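Uncharacterized protein YPL067C (Saccharomyces cerevisiae, PDB 5KCI) is a cytoplasmic member of the DUF3605 family whose function is unknown, though it may be connected with a histidine triad and amyloid toxicity. Local coordinates at residues G16-I22 against N97-V102; K79-T85 against L107-L113; P142-H148 against F173-Y178. All coordinates share one frame; numbering follows the deposited sequence.

Contact 1 of 3, residues G16-I22 against N97-V102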
# COMPACT_ATOMS: atom_id res chain seq x y z
N GLY A 16 -19.84 -1.14 -0.32
CA GLY A 16 -18.47 -1.30 -0.80
C GLY A 16 -18.20 -2.61 -1.52
O GLY A 16 -18.94 -3.57 -1.41
N TRP A 17 -17.11 -2.63 -2.27
CA TRP A 17 -16.71 -3.81 -3.02
C TRP A 17 -16.47 -5.00 -2.10
O TRP A 17 -15.80 -4.88 -1.06
CB TRP A 17 -15.43 -3.53 -3.79
CG TRP A 17 -15.56 -2.59 -5.00
CD1 TRP A 17 -14.97 -1.36 -5.15
CD2 TRP A 17 -16.31 -2.83 -6.20
NE1 TRP A 17 -15.31 -0.83 -6.38
CE2 TRP A 17 -16.13 -1.71 -7.03
CE3 TRP A 17 -17.10 -3.89 -6.65
CZ2 TRP A 17 -16.72 -1.61 -8.29
CZ3 TRP A 17 -17.70 -3.79 -7.89
CH2 TRP A 17 -17.50 -2.65 -8.70
N LYS A 18 -17.01 -6.15 -2.49
CA LYS A 18 -16.75 -7.39 -1.79
C LYS A 18 -15.39 -7.93 -2.20
O LYS A 18 -14.86 -7.60 -3.28
CB LYS A 18 -17.83 -8.41 -2.08
CG LYS A 18 -19.23 -8.00 -1.63
CD LYS A 18 -19.34 -7.97 -0.12
CE LYS A 18 -20.79 -7.80 0.34
NZ LYS A 18 -21.33 -6.42 0.11
N TRP A 19 -14.83 -8.76 -1.33
CA TRP A 19 -13.45 -9.20 -1.52
C TRP A 19 -13.25 -9.84 -2.89
O TRP A 19 -12.28 -9.55 -3.60
CB TRP A 19 -13.05 -10.18 -0.41
CG TRP A 19 -11.59 -10.54 -0.48
CD1 TRP A 19 -11.05 -11.74 -0.80
CD2 TRP A 19 -10.49 -9.65 -0.26
NE1 TRP A 19 -9.67 -11.66 -0.80
CE2 TRP A 19 -9.31 -10.39 -0.44
CE3 TRP A 19 -10.39 -8.31 0.10
CZ2 TRP A 19 -8.06 -9.84 -0.30
CZ3 TRP A 19 -9.14 -7.77 0.24
CH2 TRP A 19 -7.99 -8.52 0.03
N GLU A 20 -14.18 -10.73 -3.30
CA GLU A 20 -14.05 -11.39 -4.59
C GLU A 20 -14.11 -10.39 -5.74
O GLU A 20 -13.41 -10.54 -6.76
CB GLU A 20 -15.14 -12.46 -4.75
CG GLU A 20 -14.61 -13.81 -5.20
CD GLU A 20 -15.70 -14.87 -5.29
OE1 GLU A 20 -16.77 -14.69 -4.67
OE2 GLU A 20 -15.48 -15.88 -5.99
N GLN A 21 -14.93 -9.35 -5.60
CA GLN A 21 -14.97 -8.30 -6.60
C GLN A 21 -13.65 -7.53 -6.65
O GLN A 21 -13.15 -7.21 -7.73
CB GLN A 21 -16.13 -7.36 -6.30
CG GLN A 21 -17.47 -8.06 -6.41
CD GLN A 21 -18.63 -7.13 -6.09
OE1 GLN A 21 -18.67 -6.50 -5.04
NE2 GLN A 21 -19.58 -7.04 -7.02
N ILE A 22 -13.09 -7.20 -5.48
CA ILE A 22 -11.79 -6.55 -5.40
C ILE A 22 -10.74 -7.37 -6.13
O ILE A 22 -9.96 -6.84 -6.94
CB ILE A 22 -11.39 -6.31 -3.93
CG1 ILE A 22 -12.38 -5.34 -3.29
CG2 ILE A 22 -9.99 -5.72 -3.82
CD1 ILE A 22 -12.28 -5.21 -1.78
N ASN A 97 -13.72 2.32 -0.96
CA ASN A 97 -15.02 1.84 -0.48
C ASN A 97 -15.07 0.33 -0.63
O ASN A 97 -15.44 -0.20 -1.68
CB ASN A 97 -16.15 2.50 -1.23
CG ASN A 97 -17.50 2.19 -0.63
OD1 ASN A 97 -17.60 1.83 0.54
ND2 ASN A 97 -18.55 2.35 -1.43
N PHE A 98 -14.71 -0.36 0.44
CA PHE A 98 -14.63 -1.81 0.49
C PHE A 98 -15.61 -2.33 1.55
O PHE A 98 -16.09 -1.58 2.40
CB PHE A 98 -13.21 -2.25 0.84
CG PHE A 98 -12.19 -1.80 -0.14
CD1 PHE A 98 -12.39 -1.97 -1.49
CD2 PHE A 98 -11.00 -1.23 0.29
CE1 PHE A 98 -11.44 -1.57 -2.41
CE2 PHE A 98 -10.04 -0.83 -0.62
CZ PHE A 98 -10.26 -1.01 -1.96
N GLU A 99 -15.88 -3.63 1.51
CA GLU A 99 -16.83 -4.17 2.48
C GLU A 99 -16.21 -4.16 3.88
O GLU A 99 -14.99 -4.13 4.04
CB GLU A 99 -17.25 -5.58 2.07
CG GLU A 99 -16.15 -6.66 2.12
CD GLU A 99 -16.70 -8.06 1.97
OE1 GLU A 99 -17.66 -8.40 2.70
OE2 GLU A 99 -16.17 -8.84 1.15
N PRO A 100 -17.04 -4.18 4.92
CA PRO A 100 -16.50 -4.22 6.28
C PRO A 100 -15.48 -5.34 6.40
O PRO A 100 -15.66 -6.43 5.85
CB PRO A 100 -17.73 -4.49 7.16
CG PRO A 100 -18.86 -4.00 6.37
CD PRO A 100 -18.52 -4.23 4.93
N GLY A 101 -14.40 -5.06 7.10
CA GLY A 101 -13.37 -6.03 7.36
C GLY A 101 -12.17 -5.88 6.46
O GLY A 101 -11.09 -6.38 6.80
N VAL A 102 -12.33 -5.18 5.34
CA VAL A 102 -11.20 -4.88 4.46
C VAL A 102 -10.48 -3.64 4.97
O VAL A 102 -11.06 -2.55 5.07
CB VAL A 102 -11.67 -4.69 3.01
CG1 VAL A 102 -10.46 -4.31 2.13
CG2 VAL A 102 -12.32 -5.96 2.50
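The terminal methyl of Ile22 is the main bump here: CD1 pushes to 3.3 Å from Phe98 CD1, a tight fit in which the two side chains cross at about a right angle. Trp17 adds its CB at the edge of the same ring, 4.1 Å from Phe98 CD1. Further along, Val102 CG2 fits between Ile22 and the six-membered part of Trp19, 3.9 Å from Trp19 CE3; Phe172 stacks on that indole. The backbones meet in one parallel bridge, Trp17 N giving its hydrogen to Asn97 O (3.0 Å) and Trp17 O taking that of Glu99 N. With chi1 at 66°, Glu99 sends an otherwise extended chain past Lys18, so that OE2 accepts from Trp19 N at 2.8 Å, on the anti side of the carboxylate. The aliphatic part of Lys18 crosses Glu99 at about a right angle, its CD 3.3 Å from Glu99 OE1. Shortening Glu99 to an alanine is likely to leave Trp19 N without this acceptor and to open a gap beside Lys18 CD. Gln21 OE1 accepts from Lys18 N, one half of a capping box, and with the Glu99 carboxylate, far off in sequence, it forms a side-chain cap on the N-terminus of helix 19-28.

Contact 2 of 3, residues K79-T85 against L107-L113; sequences KAFSSST and LWSKVAL
Lys79 lightly touches Val111 CG2 with its carbonyl carbon, while its carbonyl oxygen accepts from both Ser82 N and Ser82 OG; the hydroxyl comes in the carbonyl plane, on a lone pair, at 2.7 Å. This closes a type II turn over Lys79-Ser82. At the next corner Ala80 presses its methyl on Val111, CB to CB 3.7 Å, and the same CB lies over the rim of one face of the Phe81 ring. Phe81, at positive phi, directs its ring into the core between two leucines: CE1 is 4.0 Å from Leu107 CD2, and CE2 is 3.7 Å from Leu113 CD2. Leu107 and Ser109 end strand 102-109 of the four-stranded antiparallel sheet, and Phe133 of helix 120-135 stacks on Phe81, so the turn is wedged where that helix packs against the sheet. A water bridges the two segments, accepting from Phe81 N at 2.8 Å and donating to Ser109 OG. That hydroxyl, swung anti to the backbone N at chi1 -180°, passes its own hydrogen to Val111 O (2.7 Å). Thr85, about to enter strand 87-91, offers its carbonyl oxygen to Lys110 NZ at 3.1 Å, the ammonium standing well above the carbonyl plane. Lys110, extended beyond CG, also makes a cation-pi contact with Trp66, and the side chain of Thr85 lies about 8 Å from a bound zinc ion.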
# COMPACT_ATOMS: atom_id res chain seq x y z
N LYS A 79 18.51 -3.40 -2.76
CA LYS A 79 17.27 -3.94 -3.32
C LYS A 79 16.07 -3.43 -2.52
O LYS A 79 16.15 -3.26 -1.31
CB LYS A 79 17.28 -5.47 -3.29
CG LYS A 79 17.98 -6.16 -4.47
CD LYS A 79 18.17 -7.68 -4.23
CE LYS A 79 16.88 -8.47 -4.39
NZ LYS A 79 17.02 -9.92 -3.93
N ALA A 80 14.95 -3.20 -3.22
CA ALA A 80 13.71 -2.81 -2.58
C ALA A 80 13.40 -3.82 -1.48
O ALA A 80 13.65 -5.01 -1.65
CB ALA A 80 12.58 -2.79 -3.60
N PHE A 81 12.97 -3.32 -0.33
CA PHE A 81 12.55 -4.12 0.82
C PHE A 81 13.69 -4.87 1.50
O PHE A 81 13.44 -5.64 2.45
CB PHE A 81 11.45 -5.12 0.42
CG PHE A 81 10.29 -4.48 -0.28
CD1 PHE A 81 9.65 -3.37 0.28
CD2 PHE A 81 9.86 -4.96 -1.50
CE1 PHE A 81 8.60 -2.76 -0.38
CE2 PHE A 81 8.81 -4.36 -2.16
CZ PHE A 81 8.18 -3.26 -1.61
N SER A 82 14.95 -4.67 1.08
CA SER A 82 16.09 -5.37 1.65
C SER A 82 16.43 -4.88 3.05
O SER A 82 17.19 -5.55 3.75
CB SER A 82 17.34 -5.17 0.79
OG SER A 82 17.70 -3.81 0.84
N SER A 83 15.91 -3.73 3.45
CA SER A 83 16.17 -3.16 4.77
C SER A 83 14.95 -2.37 5.20
O SER A 83 14.31 -1.72 4.37
CB SER A 83 17.41 -2.26 4.74
OG SER A 83 17.51 -1.54 5.95
N SER A 84 14.63 -2.41 6.50
CA SER A 84 13.43 -1.74 6.98
C SER A 84 13.50 -0.23 6.81
O SER A 84 12.46 0.45 6.85
CB SER A 84 13.18 -2.10 8.45
OG SER A 84 14.21 -1.63 9.31
N THR A 85 14.69 0.33 6.61
CA THR A 85 14.80 1.76 6.37
C THR A 85 14.33 2.17 4.99
O THR A 85 14.26 3.38 4.72
CB THR A 85 16.26 2.22 6.52
OG1 THR A 85 17.03 1.71 5.43
CG2 THR A 85 16.87 1.73 7.82
N LEU A 107 1.81 1.01 1.38
CA LEU A 107 3.20 0.63 1.51
C LEU A 107 4.06 1.52 0.62
O LEU A 107 4.04 1.38 -0.60
CB LEU A 107 3.38 -0.83 1.09
CG LEU A 107 4.79 -1.37 0.96
CD1 LEU A 107 5.50 -1.35 2.30
CD2 LEU A 107 4.72 -2.81 0.39
N TRP A 108 4.84 2.38 1.26
CA TRP A 108 5.77 3.29 0.60
C TRP A 108 7.14 2.63 0.48
O TRP A 108 7.60 1.95 1.40
CB TRP A 108 5.89 4.59 1.41
CG TRP A 108 4.62 5.32 1.54
CD1 TRP A 108 3.69 5.19 2.54
CD2 TRP A 108 4.10 6.27 0.62
NE1 TRP A 108 2.63 6.04 2.30
CE2 TRP A 108 2.87 6.72 1.13
CE3 TRP A 108 4.58 6.81 -0.59
CZ2 TRP A 108 2.09 7.67 0.46
CZ3 TRP A 108 3.81 7.75 -1.24
CH2 TRP A 108 2.59 8.16 -0.73
N SER A 109 7.80 2.85 -0.66
CA SER A 109 9.12 2.28 -0.88
C SER A 109 10.07 3.32 -1.47
O SER A 109 9.73 3.99 -2.44
CB SER A 109 9.06 1.08 -1.84
OG SER A 109 10.35 0.53 -2.04
N LYS A 110 11.25 3.45 -0.86
CA LYS A 110 12.32 4.31 -1.37
C LYS A 110 12.81 3.84 -2.72
O LYS A 110 13.30 4.65 -3.52
CB LYS A 110 13.49 4.31 -0.39
CG LYS A 110 13.48 5.35 0.70
CD LYS A 110 14.90 5.53 1.26
CE LYS A 110 14.91 5.98 2.73
NZ LYS A 110 16.11 5.53 3.48
N VAL A 111 12.73 2.54 -2.98
CA VAL A 111 13.13 1.94 -4.25
C VAL A 111 11.87 1.70 -5.05
O VAL A 111 10.94 1.00 -4.61
CB VAL A 111 13.89 0.62 -4.03
CG1 VAL A 111 14.37 0.05 -5.35
CG2 VAL A 111 15.06 0.83 -3.09
N ALA A 112 11.81 2.30 -6.23
CA ALA A 112 10.67 2.06 -7.09
C ALA A 112 10.68 0.61 -7.57
O ALA A 112 11.74 -0.00 -7.74
CB ALA A 112 10.69 3.04 -8.28
N LEU A 113 9.48 0.07 -7.76
CA LEU A 113 9.24 -1.22 -8.39
C LEU A 113 8.41 -0.99 -9.64
O LEU A 113 7.25 -0.54 -9.53
CB LEU A 113 8.53 -2.18 -7.43
CG LEU A 113 9.34 -2.50 -6.17
CD1 LEU A 113 8.85 -1.64 -5.02
CD2 LEU A 113 9.26 -3.99 -5.84
O HOH W 1 12.09 -0.62 -0.40

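Contact 3 of 3, residues P142-H148 against F173-Y178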
# COMPACT_ATOMS: atom_id res chain seq x y z
N PRO A 142 -1.81 -15.93 8.42
CA PRO A 142 -3.12 -16.58 8.22
C PRO A 142 -3.92 -15.92 7.12
O PRO A 142 -4.62 -16.62 6.38
CB PRO A 142 -3.78 -16.48 9.59
CG PRO A 142 -3.20 -15.35 10.21
CD PRO A 142 -1.77 -15.21 9.70
N LEU A 143 -3.76 -14.60 6.94
CA LEU A 143 -4.41 -13.90 5.83
C LEU A 143 -3.90 -14.39 4.49
O LEU A 143 -4.68 -14.64 3.56
CB LEU A 143 -4.17 -12.41 5.95
CG LEU A 143 -4.75 -11.74 7.20
CD1 LEU A 143 -4.33 -10.28 7.28
CD2 LEU A 143 -6.24 -11.85 7.24
N LEU A 144 -2.59 -14.55 4.36
CA LEU A 144 -2.06 -15.10 3.11
C LEU A 144 -2.62 -16.49 2.89
O LEU A 144 -3.02 -16.84 1.77
CB LEU A 144 -0.54 -15.15 3.17
CG LEU A 144 0.11 -13.78 3.25
CD1 LEU A 144 1.52 -13.89 3.81
CD2 LEU A 144 0.10 -13.15 1.84
N SER A 145 -2.66 -17.31 3.96
CA SER A 145 -3.15 -18.67 3.80
C SER A 145 -4.58 -18.66 3.31
O SER A 145 -4.98 -19.53 2.54
CB SER A 145 -3.06 -19.44 5.12
OG SER A 145 -1.75 -19.45 5.64
N SER A 146 -5.35 -17.63 3.70
CA SER A 146 -6.75 -17.47 3.30
C SER A 146 -6.98 -16.80 1.94
O SER A 146 -8.13 -16.72 1.51
CB SER A 146 -7.46 -16.65 4.38
OG SER A 146 -7.36 -17.28 5.66
N GLY A 147 -5.95 -16.31 1.26
CA GLY A 147 -6.18 -15.49 0.08
C GLY A 147 -6.71 -14.10 0.40
O GLY A 147 -7.37 -13.49 -0.44
N HIS A 148 -6.41 -13.59 1.58
CA HIS A 148 -7.02 -12.37 2.09
C HIS A 148 -6.02 -11.23 2.16
O HIS A 148 -6.17 -10.29 2.95
CB HIS A 148 -7.65 -12.64 3.46
CG HIS A 148 -8.92 -13.41 3.35
ND1 HIS A 148 -9.61 -13.90 4.44
CD2 HIS A 148 -9.64 -13.76 2.26
CE1 HIS A 148 -10.70 -14.52 4.02
NE2 HIS A 148 -10.74 -14.45 2.70
N PHE A 173 -10.28 -9.10 6.84
CA PHE A 173 -10.61 -9.73 8.12
C PHE A 173 -12.12 -9.95 8.11
O PHE A 173 -12.88 -9.07 8.52
CB PHE A 173 -10.21 -8.84 9.30
CG PHE A 173 -8.74 -8.53 9.37
CD1 PHE A 173 -8.22 -7.41 8.75
CD2 PHE A 173 -7.89 -9.31 10.12
CE1 PHE A 173 -6.90 -7.11 8.87
CE2 PHE A 173 -6.57 -9.01 10.23
CZ PHE A 173 -6.06 -7.90 9.58
N PRO A 174 -12.61 -11.10 7.63
CA PRO A 174 -14.07 -11.31 7.59
C PRO A 174 -14.71 -11.15 8.97
O PRO A 174 -14.13 -11.49 9.99
CB PRO A 174 -14.21 -12.74 7.07
CG PRO A 174 -12.89 -13.02 6.35
CD PRO A 174 -11.87 -12.27 7.18
N ARG A 175 -15.91 -10.58 8.97
CA ARG A 175 -16.60 -10.29 10.22
C ARG A 175 -16.92 -11.58 10.99
O ARG A 175 -17.04 -11.56 12.22
CB ARG A 175 -17.86 -9.48 9.93
CG ARG A 175 -17.59 -8.00 9.66
CD ARG A 175 -17.25 -7.24 10.93
NE ARG A 175 -17.15 -5.80 10.70
CZ ARG A 175 -16.01 -5.10 10.68
NH1 ARG A 175 -14.83 -5.68 10.88
NH2 ARG A 175 -16.06 -3.79 10.45
N GLU A 176 -17.09 -12.69 10.29
CA GLU A 176 -17.37 -13.94 11.00
C GLU A 176 -16.11 -14.58 11.56
O GLU A 176 -16.21 -15.59 12.26
CB GLU A 176 -18.14 -14.92 10.09
CG GLU A 176 -17.34 -15.59 8.98
CD GLU A 176 -17.11 -14.71 7.74
OE1 GLU A 176 -17.46 -13.50 7.77
OE2 GLU A 176 -16.60 -15.26 6.73
N ARG A 177 -14.94 -13.97 11.33
CA ARG A 177 -13.67 -14.50 11.80
C ARG A 177 -12.92 -13.54 12.72
O ARG A 177 -12.18 -14.01 13.60
CB ARG A 177 -12.78 -14.86 10.60
CG ARG A 177 -13.36 -16.06 9.89
CD ARG A 177 -12.91 -16.18 8.48
NE ARG A 177 -11.50 -16.57 8.40
CZ ARG A 177 -10.90 -16.93 7.28
NH1 ARG A 177 -11.56 -16.92 6.12
NH2 ARG A 177 -9.62 -17.29 7.30
N TYR A 178 -13.15 -12.24 12.60
CA TYR A 178 -12.51 -11.24 13.44
C TYR A 178 -13.54 -10.21 13.87
O TYR A 178 -14.28 -9.70 13.04
CB TYR A 178 -11.39 -10.52 12.65
CG TYR A 178 -10.22 -11.38 12.23
CD1 TYR A 178 -9.06 -11.43 12.99
CD2 TYR A 178 -10.26 -12.11 11.04
CE1 TYR A 178 -7.96 -12.20 12.58
CE2 TYR A 178 -9.18 -12.89 10.62
CZ TYR A 178 -8.02 -12.93 11.40
OH TYR A 178 -6.94 -13.70 11.02
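Leu143 overlaps Phe173 with both of its methyls: CD2 sits over one face of the ring, toward the rim, while CD1 comes to 3.7 Å from Phe173 CZ. A chi1 of -62° followed by an extended chi2 carries the fork away from helix 141-146 to meet the ring at about a right angle. Phe173 in turn points its edge at Tyr178, CD2 standing 3.5 Å above the centre of the tyrosine ring, and it also packs on Val183 and Val187 of helix 180-193. The phenol oxygen of Tyr178 ends near Pro142, 4.2 Å from Pro142 CG.

A more polar layer lies beside this apolar one. Arg177, bent at chi3, reaches across so that NH2 donates to Ser146 OG at 2.8 Å, a bent bond of 135°, slightly tilted from the guanidinium plane. The serine hydroxyl gives its own hydrogen to Pro142 O, at 2.9 Å. His148 meets two partners with its CE1, Pro174 CG at 3.5 Å and Arg177 NH1 at 3.3 Å, the imidazole and guanidinium planes lying 48° apart. The backbone turns into His148 through a Schellman motif at Gly147, with His148 N bonded back to Leu143 O, which brings the imidazole to this side; His148 also meets the ring of Phe172 edge-to-face. Ser146 thus relays from guanidinium to helix carbonyl, and the positive charge of Arg177 next to the C-terminal end of helix 141-146 is likely to be electrostatically favourable.

Contacts 1 and 2 interlock along the chain, their segments alternating, whereas contact 3 opens only after both have closed. Contacts 1 and 2 sit at the two ends of strand 102-109, one where it begins and the other where it runs out, with centres 27 Å apart on opposite sides of the chain's centre. Contact 3 is beside contact 1, centre to centre 13 Å, and the two join: Phe173 N meets Gly101 O just beyond the ends of strands 165-172 and 102-109, and Trp19 NE1 meets Gly147 O. The antiparallel sheet runs between them: contacts 1 and 3 gather helix 19-28, helix 141-146 and the approach to helix 180-193 at one end, with contact 2 at the other.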